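PDB 4XY5: hypothetical Thioesterase Protein SP_1851 from Streptococcus pneumoniae serotype 4, which is a putative PaaI-type hotdog-fold thioesterase that probably hydrolyses acyl-CoA thioesters, as its relatives do. Local coordinates for residues D68-S74 against T120-T126; D25-V29 against K91-V95; Y42-H46 against K80-L84; I12-E16 against T52-I57. The protein carries 1 engineered substitution. All coordinates share one frame; numbering follows the deposited sequence.

Contact 1: D68-S74 against T120-T126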
loop_
_atom_site.group_PDB
_atom_site.type_symbol
_atom_site.label_atom_id
_atom_site.label_comp_id
_atom_site.label_asym_id
_atom_site.label_seq_id
_atom_site.Cartn_x
_atom_site.Cartn_y
_atom_site.Cartn_z
ATOM N N ASP A 68 9.819 -19.659 -8.319
ATOM C CA ASP A 68 9.875 -19.538 -6.872
ATOM C C ASP A 68 9.919 -18.059 -6.550
ATOM O O ASP A 68 10.438 -17.266 -7.338
ATOM C CB ASP A 68 11.096 -20.242 -6.286
ATOM C CG ASP A 68 11.036 -21.739 -6.446
ATOM O OD1 ASP A 68 10.030 -22.349 -6.014
ATOM O OD2 ASP A 68 11.992 -22.302 -7.015
ATOM N N GLY A 69 9.379 -17.678 -5.399
ATOM C CA GLY A 69 9.388 -16.278 -5.038
ATOM C C GLY A 69 9.048 -15.958 -3.601
ATOM O O GLY A 69 8.590 -16.812 -2.841
ATOM N N VAL A 70 9.270 -14.694 -3.248
ATOM C CA VAL A 70 9.006 -14.183 -1.915
ATOM C C VAL A 70 8.299 -12.834 -2.054
ATOM O O VAL A 70 8.562 -12.090 -2.996
ATOM C CB VAL A 70 10.317 -14.039 -1.099
ATOM C CG1 VAL A 70 11.286 -13.108 -1.809
ATOM C CG2 VAL A 70 10.040 -13.560 0.318
ATOM N N THR A 71 7.378 -12.542 -1.143
ATOM C CA THR A 71 6.683 -11.254 -1.149
ATOM C C THR A 71 7.600 -10.139 -0.658
ATOM O O THR A 71 8.250 -10.277 0.380
ATOM C CB THR A 71 5.413 -11.307 -0.277
ATOM O OG1 THR A 71 4.648 -12.469 -0.622
ATOM C CG2 THR A 71 4.553 -10.067 -0.498
ATOM N N LEU A 72 7.658 -9.044 -1.418
ATOM C CA LEU A 72 8.394 -7.842 -1.038
ATOM C C LEU A 72 7.490 -6.858 -0.321
ATOM O O LEU A 72 7.892 -6.175 0.620
ATOM C CB LEU A 72 8.981 -7.133 -2.265
ATOM C CG LEU A 72 10.281 -7.601 -2.899
ATOM C CD1 LEU A 72 10.600 -6.681 -4.072
ATOM C CD2 LEU A 72 11.386 -7.568 -1.870
ATOM N N GLN A 73 6.267 -6.770 -0.819
ATOM C CA GLN A 73 5.345 -5.754 -0.366
ATOM C C GLN A 73 3.934 -6.171 -0.679
ATOM O O GLN A 73 3.673 -6.773 -1.707
ATOM C CB GLN A 73 5.675 -4.412 -1.050
ATOM C CG GLN A 73 5.000 -3.215 -0.437
ATOM C CD GLN A 73 3.568 -3.044 -0.883
ATOM O OE1 GLN A 73 3.159 -3.539 -1.935
ATOM N NE2 GLN A 73 2.798 -2.309 -0.087
ATOM N N SER A 74 3.000 -5.845 0.200
ATOM C CA SER A 74 1.619 -6.107 -0.145
ATOM C C SER A 74 0.711 -5.012 0.377
ATOM O O SER A 74 0.974 -4.438 1.431
ATOM C CB SER A 74 1.165 -7.452 0.414
ATOM O OG SER A 74 -0.175 -7.683 0.026
ATOM N N THR A 120 -2.974 -6.563 -3.439
ATOM C CA THR A 120 -2.003 -6.614 -4.515
ATOM C C THR A 120 -0.665 -6.954 -3.902
ATOM O O THR A 120 -0.252 -6.342 -2.914
ATOM C CB THR A 120 -1.937 -5.277 -5.281
ATOM O OG1 THR A 120 -3.196 -5.059 -5.924
ATOM C CG2 THR A 120 -0.841 -5.299 -6.328
ATOM N N PHE A 121 -0.011 -7.960 -4.474
ATOM C CA PHE A 121 1.267 -8.442 -3.981
ATOM C C PHE A 121 2.401 -8.179 -4.951
ATOM O O PHE A 121 2.276 -8.476 -6.130
ATOM C CB PHE A 121 1.176 -9.943 -3.722
ATOM C CG PHE A 121 0.336 -10.282 -2.553
ATOM C CD1 PHE A 121 0.920 -10.531 -1.322
ATOM C CD2 PHE A 121 -1.040 -10.343 -2.670
ATOM C CE1 PHE A 121 0.137 -10.846 -0.225
ATOM C CE2 PHE A 121 -1.816 -10.656 -1.570
ATOM C CZ PHE A 121 -1.222 -10.895 -0.360
ATOM N N THR A 122 3.498 -7.624 -4.434
ATOM C CA THR A 122 4.713 -7.437 -5.204
ATOM C C THR A 122 5.698 -8.507 -4.785
ATOM O O THR A 122 6.258 -8.453 -3.692
ATOM C CB THR A 122 5.322 -6.035 -4.989
ATOM O OG1 THR A 122 4.350 -5.051 -5.353
ATOM C CG2 THR A 122 6.546 -5.851 -5.862
ATOM N N MET A 123 5.886 -9.490 -5.657
ATOM C CA MET A 123 6.723 -10.640 -5.344
ATOM C C MET A 123 8.076 -10.522 -6.032
ATOM O O MET A 123 8.165 -10.054 -7.159
ATOM C CB MET A 123 6.033 -11.942 -5.767
ATOM C CG MET A 123 4.529 -12.009 -5.490
ATOM S SD MET A 123 4.052 -12.391 -3.783
ATOM C CE MET A 123 4.624 -14.091 -3.606
ATOM N N PHE A 124 9.121 -10.954 -5.339
ATOM C CA PHE A 124 10.465 -10.999 -5.899
ATOM C C PHE A 124 10.746 -12.422 -6.376
ATOM O O PHE A 124 10.696 -13.365 -5.588
ATOM C CB PHE A 124 11.490 -10.552 -4.854
ATOM C CG PHE A 124 12.902 -10.483 -5.368
ATOM C CD1 PHE A 124 13.306 -9.439 -6.183
ATOM C CD2 PHE A 124 13.829 -11.453 -5.022
ATOM C CE1 PHE A 124 14.607 -9.369 -6.653
ATOM C CE2 PHE A 124 15.130 -11.388 -5.486
ATOM C CZ PHE A 124 15.520 -10.349 -6.301
ATOM N N VAL A 125 10.998 -12.574 -7.674
ATOM C CA VAL A 125 11.288 -13.883 -8.248
ATOM C C VAL A 125 12.692 -14.314 -7.843
ATOM O O VAL A 125 13.671 -13.637 -8.156
ATOM C CB VAL A 125 11.172 -13.876 -9.789
ATOM C CG1 VAL A 125 11.297 -15.294 -10.338
ATOM C CG2 VAL A 125 9.856 -13.242 -10.229
ATOM N N THR A 126 12.791 -15.434 -7.137
ATOM C CA THR A 126 14.081 -15.897 -6.642
ATOM C C THR A 126 14.725 -16.911 -7.590
ATOM O O THR A 126 15.952 -16.976 -7.704
ATOM C CB THR A 126 13.945 -16.514 -5.242
ATOM O OG1 THR A 126 12.997 -17.588 -5.282
ATOM C CG2 THR A 126 13.455 -15.470 -4.248
HETATM O O HOH W 1 1.977 -4.523 -3.812
#

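Contact 2: D25-V29 against K91-V95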
loop_
_atom_site.group_PDB
_atom_site.type_symbol
_atom_site.label_atom_id
_atom_site.label_comp_id
_atom_site.label_asym_id
_atom_site.label_seq_id
_atom_site.Cartn_x
_atom_site.Cartn_y
_atom_site.Cartn_z
ATOM N N ASP A 25 -1.027 -21.496 -15.014
ATOM C CA ASP A 25 -0.604 -20.389 -15.865
ATOM C C ASP A 25 -0.909 -19.022 -15.266
ATOM O O ASP A 25 -1.435 -18.141 -15.943
ATOM C CB ASP A 25 -1.265 -20.524 -17.242
ATOM C CG ASP A 25 -0.978 -21.861 -17.894
ATOM O OD1 ASP A 25 0.210 -22.256 -17.923
ATOM O OD2 ASP A 25 -1.940 -22.526 -18.354
ATOM N N GLY A 26 -0.602 -18.861 -13.982
ATOM C CA GLY A 26 -0.714 -17.568 -13.334
ATOM C C GLY A 26 -2.104 -17.237 -12.833
ATOM O O GLY A 26 -2.381 -16.096 -12.492
ATOM N N HIS A 27 -2.972 -18.237 -12.771
ATOM C CA HIS A 27 -4.344 -18.034 -12.326
ATOM C C HIS A 27 -4.712 -19.122 -11.343
ATOM O O HIS A 27 -4.569 -20.303 -11.640
ATOM C CB HIS A 27 -5.310 -18.047 -13.508
ATOM C CG HIS A 27 -5.086 -16.924 -14.468
ATOM N ND1 HIS A 27 -4.033 -16.907 -15.357
ATOM C CD2 HIS A 27 -5.759 -15.766 -14.658
ATOM C CE1 HIS A 27 -4.075 -15.793 -16.065
ATOM N NE2 HIS A 27 -5.111 -15.082 -15.661
ATOM N N VAL A 28 -5.185 -18.708 -10.172
ATOM C CA VAL A 28 -5.449 -19.619 -9.075
ATOM C C VAL A 28 -6.808 -19.297 -8.477
ATOM O O VAL A 28 -7.157 -18.133 -8.328
ATOM C CB VAL A 28 -4.352 -19.505 -7.989
ATOM C CG1 VAL A 28 -4.767 -20.241 -6.716
ATOM C CG2 VAL A 28 -3.019 -20.023 -8.524
ATOM N N VAL A 29 -7.588 -20.329 -8.175
ATOM C CA VAL A 29 -8.835 -20.173 -7.431
ATOM C C VAL A 29 -8.879 -21.212 -6.305
ATOM O O VAL A 29 -8.772 -22.415 -6.560
ATOM C CB VAL A 29 -10.076 -20.355 -8.331
ATOM C CG1 VAL A 29 -11.351 -20.291 -7.499
ATOM C CG2 VAL A 29 -10.097 -19.308 -9.439
ATOM N N LYS A 91 -9.408 -15.629 -5.484
ATOM C CA LYS A 91 -8.942 -15.680 -6.866
ATOM C C LYS A 91 -7.714 -14.819 -7.021
ATOM O O LYS A 91 -7.778 -13.620 -6.778
ATOM C CB LYS A 91 -10.030 -15.189 -7.823
ATOM C CG LYS A 91 -11.341 -15.956 -7.721
ATOM C CD LYS A 91 -12.335 -15.468 -8.777
ATOM C CE LYS A 91 -13.532 -16.408 -8.881
ATOM N NZ LYS A 91 -14.403 -16.034 -10.036
ATOM N N GLY A 92 -6.609 -15.424 -7.444
ATOM C CA GLY A 92 -5.389 -14.669 -7.665
ATOM C C GLY A 92 -4.955 -14.773 -9.114
ATOM O O GLY A 92 -5.161 -15.808 -9.769
ATOM N N GLU A 93 -4.361 -13.705 -9.622
ATOM C CA GLU A 93 -3.801 -13.759 -10.959
ATOM C C GLU A 93 -2.584 -12.862 -11.065
ATOM O O GLU A 93 -2.479 -11.856 -10.367
ATOM C CB GLU A 93 -4.841 -13.366 -11.996
ATOM C CG GLU A 93 -5.108 -11.883 -12.075
ATOM C CD GLU A 93 -6.034 -11.526 -13.218
ATOM O OE1 GLU A 93 -7.244 -11.815 -13.111
ATOM O OE2 GLU A 93 -5.556 -10.960 -14.225
ATOM N N CYS A 94 -1.651 -13.242 -11.929
ATOM C CA CYS A 94 -0.495 -12.408 -12.186
ATOM C C CYS A 94 -0.874 -11.337 -13.184
ATOM O O CYS A 94 -1.203 -11.644 -14.329
ATOM C CB CYS A 94 0.670 -13.231 -12.720
ATOM S SG CYS A 94 2.177 -12.274 -12.897
ATOM N N VAL A 95 -0.847 -10.084 -12.754
ATOM C CA VAL A 95 -1.191 -8.995 -13.652
ATOM C C VAL A 95 0.046 -8.498 -14.366
ATOM O O VAL A 95 -0.045 -7.933 -15.460
ATOM C CB VAL A 95 -1.873 -7.827 -12.912
ATOM C CG1 VAL A 95 -3.165 -8.294 -12.303
ATOM C CG2 VAL A 95 -0.959 -7.264 -11.862
#

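Contact 3: Y42-H46 against K80-L84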
loop_
_atom_site.group_PDB
_atom_site.type_symbol
_atom_site.label_atom_id
_atom_site.label_comp_id
_atom_site.label_asym_id
_atom_site.label_seq_id
_atom_site.Cartn_x
_atom_site.Cartn_y
_atom_site.Cartn_z
ATOM N N TYR A 42 -14.432 -9.235 17.388
ATOM C CA TYR A 42 -15.787 -8.785 17.084
ATOM C C TYR A 42 -16.616 -9.824 16.344
ATOM O O TYR A 42 -17.756 -9.555 15.977
ATOM C CB TYR A 42 -15.751 -7.501 16.256
ATOM C CG TYR A 42 -14.933 -6.389 16.870
ATOM C CD1 TYR A 42 -15.314 -5.797 18.067
ATOM C CD2 TYR A 42 -13.789 -5.922 16.245
ATOM C CE1 TYR A 42 -14.575 -4.778 18.628
ATOM C CE2 TYR A 42 -13.041 -4.898 16.797
ATOM C CZ TYR A 42 -13.441 -4.331 17.990
ATOM O OH TYR A 42 -12.705 -3.316 18.549
ATOM N N GLY A 43 -16.044 -11.001 16.118
ATOM C CA GLY A 43 -16.759 -12.087 15.476
ATOM C C GLY A 43 -16.732 -12.018 13.963
ATOM O O GLY A 43 -17.470 -12.727 13.284
ATOM N N ASN A 44 -15.883 -11.146 13.433
ATOM C CA ASN A 44 -15.704 -11.030 11.991
ATOM C C ASN A 44 -14.426 -11.759 11.578
ATOM O O ASN A 44 -13.571 -12.029 12.418
ATOM C CB ASN A 44 -15.665 -9.561 11.576
ATOM C CG ASN A 44 -17.000 -8.865 11.782
ATOM O OD1 ASN A 44 -18.060 -9.454 11.572
ATOM N ND2 ASN A 44 -16.954 -7.616 12.211
ATOM N N ALA A 45 -14.303 -12.107 10.302
ATOM C CA ALA A 45 -13.066 -12.724 9.843
ATOM C C ALA A 45 -11.939 -11.740 10.112
ATOM O O ALA A 45 -12.043 -10.563 9.762
ATOM C CB ALA A 45 -13.134 -13.084 8.365
ATOM N N HIS A 46 -10.884 -12.230 10.751
ATOM C CA HIS A 46 -9.753 -11.410 11.149
ATOM C C HIS A 46 -9.062 -10.855 9.902
ATOM O O HIS A 46 -8.945 -11.557 8.903
ATOM C CB HIS A 46 -8.790 -12.250 11.990
ATOM C CG HIS A 46 -7.795 -11.445 12.760
ATOM N ND1 HIS A 46 -6.747 -10.785 12.156
ATOM C CD2 HIS A 46 -7.687 -11.193 14.085
ATOM C CE1 HIS A 46 -6.039 -10.156 13.077
ATOM N NE2 HIS A 46 -6.585 -10.394 14.257
ATOM N N LYS A 80 -15.846 -5.685 3.006
ATOM C CA LYS A 80 -17.053 -6.229 3.613
ATOM C C LYS A 80 -16.620 -7.340 4.535
ATOM O O LYS A 80 -15.683 -8.071 4.221
ATOM C CB LYS A 80 -18.021 -6.742 2.541
ATOM C CG LYS A 80 -19.207 -7.565 3.064
ATOM C CD LYS A 80 -20.199 -7.863 1.934
ATOM C CE LYS A 80 -21.275 -8.861 2.352
ATOM N NZ LYS A 80 -22.025 -8.415 3.561
ATOM N N ALA A 81 -17.272 -7.448 5.686
ATOM C CA ALA A 81 -16.877 -8.448 6.673
ATOM C C ALA A 81 -17.076 -9.870 6.168
ATOM O O ALA A 81 -18.056 -10.166 5.490
ATOM C CB ALA A 81 -17.656 -8.246 7.965
ATOM N N GLY A 82 -16.133 -10.748 6.500
ATOM C CA GLY A 82 -16.370 -12.176 6.389
ATOM C C GLY A 82 -17.010 -12.649 7.684
ATOM O O GLY A 82 -16.719 -12.117 8.756
ATOM N N LYS A 83 -17.887 -13.645 7.592
ATOM C CA LYS A 83 -18.595 -14.144 8.775
ATOM C C LYS A 83 -18.423 -15.649 8.944
ATOM O O LYS A 83 -18.112 -16.350 7.988
ATOM C CB LYS A 83 -20.088 -13.812 8.684
ATOM C CG LYS A 83 -20.400 -12.370 8.320
ATOM C CD LYS A 83 -20.069 -11.400 9.444
ATOM C CE LYS A 83 -20.794 -11.767 10.727
ATOM N NZ LYS A 83 -20.436 -10.853 11.854
ATOM N N LEU A 84 -18.636 -16.143 10.161
ATOM C CA LEU A 84 -18.615 -17.582 10.402
ATOM C C LEU A 84 -19.480 -18.324 9.372
ATOM O O LEU A 84 -20.587 -17.889 9.067
ATOM C CB LEU A 84 -19.091 -17.890 11.827
ATOM C CG LEU A 84 -19.011 -19.363 12.243
ATOM C CD1 LEU A 84 -17.560 -19.827 12.302
ATOM C CD2 LEU A 84 -19.717 -19.602 13.569
HETATM O O HOH W 2 -19.104 -14.497 12.471
HETATM O O HOH W 3 -13.960 -9.424 8.164
#

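Contact 4: I12-E16 against T52-I57. Engineered in segment 52-57: Ala55 (natural residue Asp).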
loop_
_atom_site.group_PDB
_atom_site.type_symbol
_atom_site.label_atom_id
_atom_site.label_comp_id
_atom_site.label_asym_id
_atom_site.label_seq_id
_atom_site.Cartn_x
_atom_site.Cartn_y
_atom_site.Cartn_z
ATOM N N ILE A 12 -4.828 -17.186 15.706
ATOM C CA ILE A 12 -5.544 -16.895 14.476
ATOM C C ILE A 12 -4.977 -17.828 13.424
ATOM O O ILE A 12 -3.772 -17.844 13.202
ATOM C CB ILE A 12 -5.369 -15.420 14.065
ATOM C CG1 ILE A 12 -5.961 -14.517 15.150
ATOM C CG2 ILE A 12 -6.014 -15.141 12.709
ATOM C CD1 ILE A 12 -5.084 -13.343 15.494
ATOM N N SER A 13 -5.828 -18.636 12.803
ATOM C CA SER A 13 -5.351 -19.652 11.895
ATOM C C SER A 13 -5.992 -19.499 10.514
ATOM O O SER A 13 -7.088 -18.968 10.394
ATOM C CB SER A 13 -5.636 -21.047 12.473
ATOM O OG SER A 13 -5.112 -22.046 11.622
ATOM N N ALA A 14 -5.295 -19.960 9.483
ATOM C CA ALA A 14 -5.802 -19.883 8.110
ATOM C C ALA A 14 -5.511 -21.176 7.372
ATOM O O ALA A 14 -4.429 -21.734 7.521
ATOM C CB ALA A 14 -5.171 -18.694 7.372
ATOM N N PHE A 15 -6.474 -21.639 6.574
ATOM C CA PHE A 15 -6.389 -22.908 5.837
ATOM C C PHE A 15 -6.448 -24.164 6.706
ATOM O O PHE A 15 -5.733 -25.137 6.455
ATOM C CB PHE A 15 -5.130 -22.955 4.975
ATOM C CG PHE A 15 -5.102 -21.891 3.896
ATOM C CD1 PHE A 15 -5.836 -22.060 2.731
ATOM C CD2 PHE A 15 -4.368 -20.728 4.069
ATOM C CE1 PHE A 15 -5.830 -21.091 1.738
ATOM C CE2 PHE A 15 -4.350 -19.750 3.081
ATOM C CZ PHE A 15 -5.081 -19.929 1.916
ATOM N N GLU A 16 -7.325 -24.153 7.700
ATOM C CA GLU A 16 -7.667 -25.382 8.408
ATOM C C GLU A 16 -8.483 -26.288 7.488
ATOM O O GLU A 16 -8.504 -27.511 7.654
ATOM C CB GLU A 16 -8.425 -25.064 9.693
ATOM C CG GLU A 16 -7.557 -24.322 10.696
ATOM C CD GLU A 16 -8.130 -24.295 12.098
ATOM O OE1 GLU A 16 -7.365 -23.973 13.031
ATOM O OE2 GLU A 16 -9.336 -24.578 12.268
ATOM N N THR A 52 -3.833 -13.543 4.980
ATOM C CA THR A 52 -3.074 -14.763 4.812
ATOM C C THR A 52 -3.677 -15.625 3.691
ATOM O O THR A 52 -2.943 -16.240 2.918
ATOM C CB THR A 52 -2.995 -15.555 6.146
ATOM O OG1 THR A 52 -2.258 -14.772 7.108
ATOM C CG2 THR A 52 -2.289 -16.907 5.953
ATOM N N LEU A 53 -5.001 -15.658 3.595
ATOM C CA LEU A 53 -5.637 -16.327 2.455
ATOM C C LEU A 53 -5.081 -15.754 1.148
ATOM O O LEU A 53 -4.686 -16.504 0.254
ATOM C CB LEU A 53 -7.159 -16.173 2.496
ATOM C CG LEU A 53 -7.929 -16.760 3.682
ATOM C CD1 LEU A 53 -9.427 -16.545 3.507
ATOM C CD2 LEU A 53 -7.640 -18.261 3.865
ATOM N N CYS A 54 -5.006 -14.428 1.055
ATOM C CA CYS A 54 -4.531 -13.790 -0.174
ATOM C C CYS A 54 -3.054 -14.081 -0.451
ATOM O O CYS A 54 -2.661 -14.330 -1.600
ATOM C CB CYS A 54 -4.739 -12.273 -0.121
ATOM S SG CYS A 54 -6.459 -11.798 -0.112
ATOM N N ALA A 55 -2.232 -14.037 0.595
ATOM C CA ALA A 55 -0.792 -14.234 0.421
ATOM C C ALA A 55 -0.457 -15.650 -0.015
ATOM O O ALA A 55 0.434 -15.867 -0.843
ATOM C CB ALA A 55 -0.043 -13.897 1.704
ATOM N N GLN A 56 -1.151 -16.620 0.564
ATOM C CA GLN A 56 -0.953 -18.002 0.159
ATOM C C GLN A 56 -1.325 -18.188 -1.319
ATOM O O GLN A 56 -0.574 -18.793 -2.100
ATOM C CB GLN A 56 -1.775 -18.921 1.050
ATOM C CG GLN A 56 -1.593 -20.404 0.761
ATOM C CD GLN A 56 -0.212 -20.919 1.131
ATOM O OE1 GLN A 56 0.640 -20.180 1.632
ATOM N NE2 GLN A 56 0.017 -22.201 0.878
ATOM N N ILE A 57 -2.452 -17.615 -1.723
ATOM C CA ILE A 57 -2.883 -17.747 -3.114
ATOM C C ILE A 57 -1.916 -16.996 -4.039
ATOM O O ILE A 57 -1.625 -17.454 -5.141
ATOM C CB ILE A 57 -4.361 -17.277 -3.303
ATOM C CG1 ILE A 57 -5.317 -18.465 -3.121
ATOM C CG2 ILE A 57 -4.600 -16.708 -4.706
ATOM C CD1 ILE A 57 -5.157 -19.224 -1.793
#

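Contact 1: D68-S74 against T120-T126
Val70 and Phe124 form an antiparallel hydrogen-bonded pair between strands 68-78 and 115-127. The backbone bonds come first. Phe124 N donates to Val70 O at 2.7 Å, and Val70 N returns the bond to Phe124 O. Further along, Leu72 N reaches Thr122 O at 2.7 Å, while Gln73 N makes a weak second bond to the same oxygen. Leu72 and Gln73 thus both face Thr122, and the register slips by one residue. Thr122 N closes the pair on Gln73 O.

Polar side chains add to this. Ser74 OG donates to Thr120 O at 3.2 Å, approaching from above the carbonyl plane. Ser74 OG also lies over one face of the Phe121 ring, 3.2 Å from Phe121 CE1. With OG anti to its own backbone N (chi1 -179°), Ser74 can meet both partners.

Side-chain packing divides between the two faces of the sheet. Thr71 CG2 meets the Phe121 ring at its edge, and Thr71 OG1 lies 3.2 Å from Met123 SD. On the other face, Leu72 CG packs on Phe124 CB at 3.7 Å. Phe121 and Met123 also touch helix 47-64. Gln73 and Ser74 pair with a strand of the second subunit, which carries the sheet across the interface. The arrangement is an antiparallel strand pair of a hotdog sheet, interrupted by a classic beta bulge at Leu72, Gln73 and Thr122.

Contact 2: D25-V29 against K91-V95
Gly26, His27 and Val28 pair with Cys94, Glu93 and Gly92, joining the start of strand 27-33 to strand 87-97. The tight part is the backbone. Val28 N donates to Gly92 O at 2.9 Å, and Gly92 N donates back to Val28 O at the same distance. Cys94 N adds a bond to Gly26 O at 3.0 Å. Gly26 O also receives a close CA-H contact from Glu93, at 3.1 Å from Glu93 CA. One carbonyl therefore meets two donors of different strength. Gly26 has a positive phi of 84°, and the chain bends here as it enters the strand.

Val28 is buried on the face toward helix 47-64, where it packs against Ile57, Leu60 and Val61. Gly92 sits opposite it in the pair and has no side chain to add to that face.

The other face carries His27, Val29, Lys91 and Glu93, and is looser and more polar. The side chains of His27 and Glu93 lie side by side, with His27 CD2 3.7 Å from Glu93 CB. The imidazole and carboxylate planes are 54° apart. His27 ND1 donates to Asp25 O at 2.9 Å, which limits the rotation of the ring. Beside them, Val29 CG2 meets Lys91 CG at 4.0 Å, and the lysine chain runs on, extended, away from the strand pair.

The chemistry implies that backbone bonds hold this pair together. His27 NE2 and Glu93 OE2 are 4.4 Å apart, too far for direct contact, so any attraction, which depends on the charge of His27, is probably modest.

Contact 3: Y42-H46 against K80-L84
Asn44 and Ala45 meet Gly82 and Lys83 where two loops of the hotdog fold lie against each other. One loop leads into helix 47-64, and the other joins strands 68-78 and 87-97. The first shell has two direct hydrogen bonds. Ala45 N donates to Gly82 O at 2.9 Å. Lys83 NZ donates to Asn44 OD1 at 2.8 Å, nearly along the C=O axis. The lysine starts away from the opposite loop, but its chain folds at chi2 and chi3 (-71° and -57°) and brings the ammonium group back. The two side chains end up alongside each other. Lys83 CD also comes near Asn44 OD1.

Small side chains fill in around these bonds. Ala81 CB lies 3.8 Å from Asn44 OD1. Ala45 CB packs on the backbone of Gly82, 3.9 Å from Gly82 CA. Gly82 has no CB to hinder this close approach.

The next shell holds the loops in place. Asn40 OD1 accepts hydrogen bonds from Asn44 N and Tyr42 N. Asp86 OD2 accepts one from Lys83 N. Beyond Ala45, His46 occupies the N-cap position of helix 47-64, where its ND1 is bonded to Gly48 N. Its NE2 is bonded to Gln56 of the second subunit, so this loop also reaches the subunit interface.

A water bridges the loops through backbone atoms. It donates to Ala45 O at 2.7 Å and accepts from Gly82 N at 3.0 Å.

Contact 4: I12-E16 against T52-I57
Phe15 lays one ring face over Leu53 CD2, a CH-pi contact with the methyl carbon 3.8 Å from the ring centroid and 19° off the normal. The methyl group sits toward the rim, and its nearest ring atom is Phe15 CZ. Other residues of helix 47-64 touch the same ring. Gln56 CB comes within 3.4 Å of Phe15 CE2, with the Gln56 amide plane turned 57° from the ring. Ile57 CD1 meets the ring edge, 3.8 Å from Phe15 CZ. Thr52 O also lies at the edge, near the ring plane. Phe15 is therefore held by successive turns of the helix.

Ala14 makes a smaller contact beside it. Its CB packs on Thr52 CG2 at 3.7 Å. That methyl is anti to the backbone N of Thr52, while OG1 takes the other branch and bonds to Gly48 O within the helix. Ala55, an engineered residue in place of the natural aspartate, takes no part in this packing.

The second subunit completes the surroundings. Its Phe9 meets Phe15 edge-to-face, and strand 12-14 pairs with one of its strands. The contact thus joins the N-terminal strand to the central helix of the hotdog fold, at the interface with the second subunit. Its chemistry is apolar and CH-pi across the two segments, which implies that close van der Waals packing and burial of apolar surface hold them together, with Gln56 OE1 bonded by His46 of the second subunit.

Contact 4 is the buried one, near the centre of the chain, while contacts 1, 2 and 3 are partly buried and lie further out. Contacts 1 and 2 belong to the same antiparallel sheet and rely on backbone hydrogen bonds. Contact 3 joins loops through a few direct bonds and water, and contact 4 relies on apolar packing. Helix 47-64 ties them together. Phe121 of contact 1 packs on Cys54 and Ala55, and contact 2 reaches the helix at Ile57. His46 of contact 3, just before the helix, touches Ile12. Contacts 1, 3 and 4 also reach the second subunit.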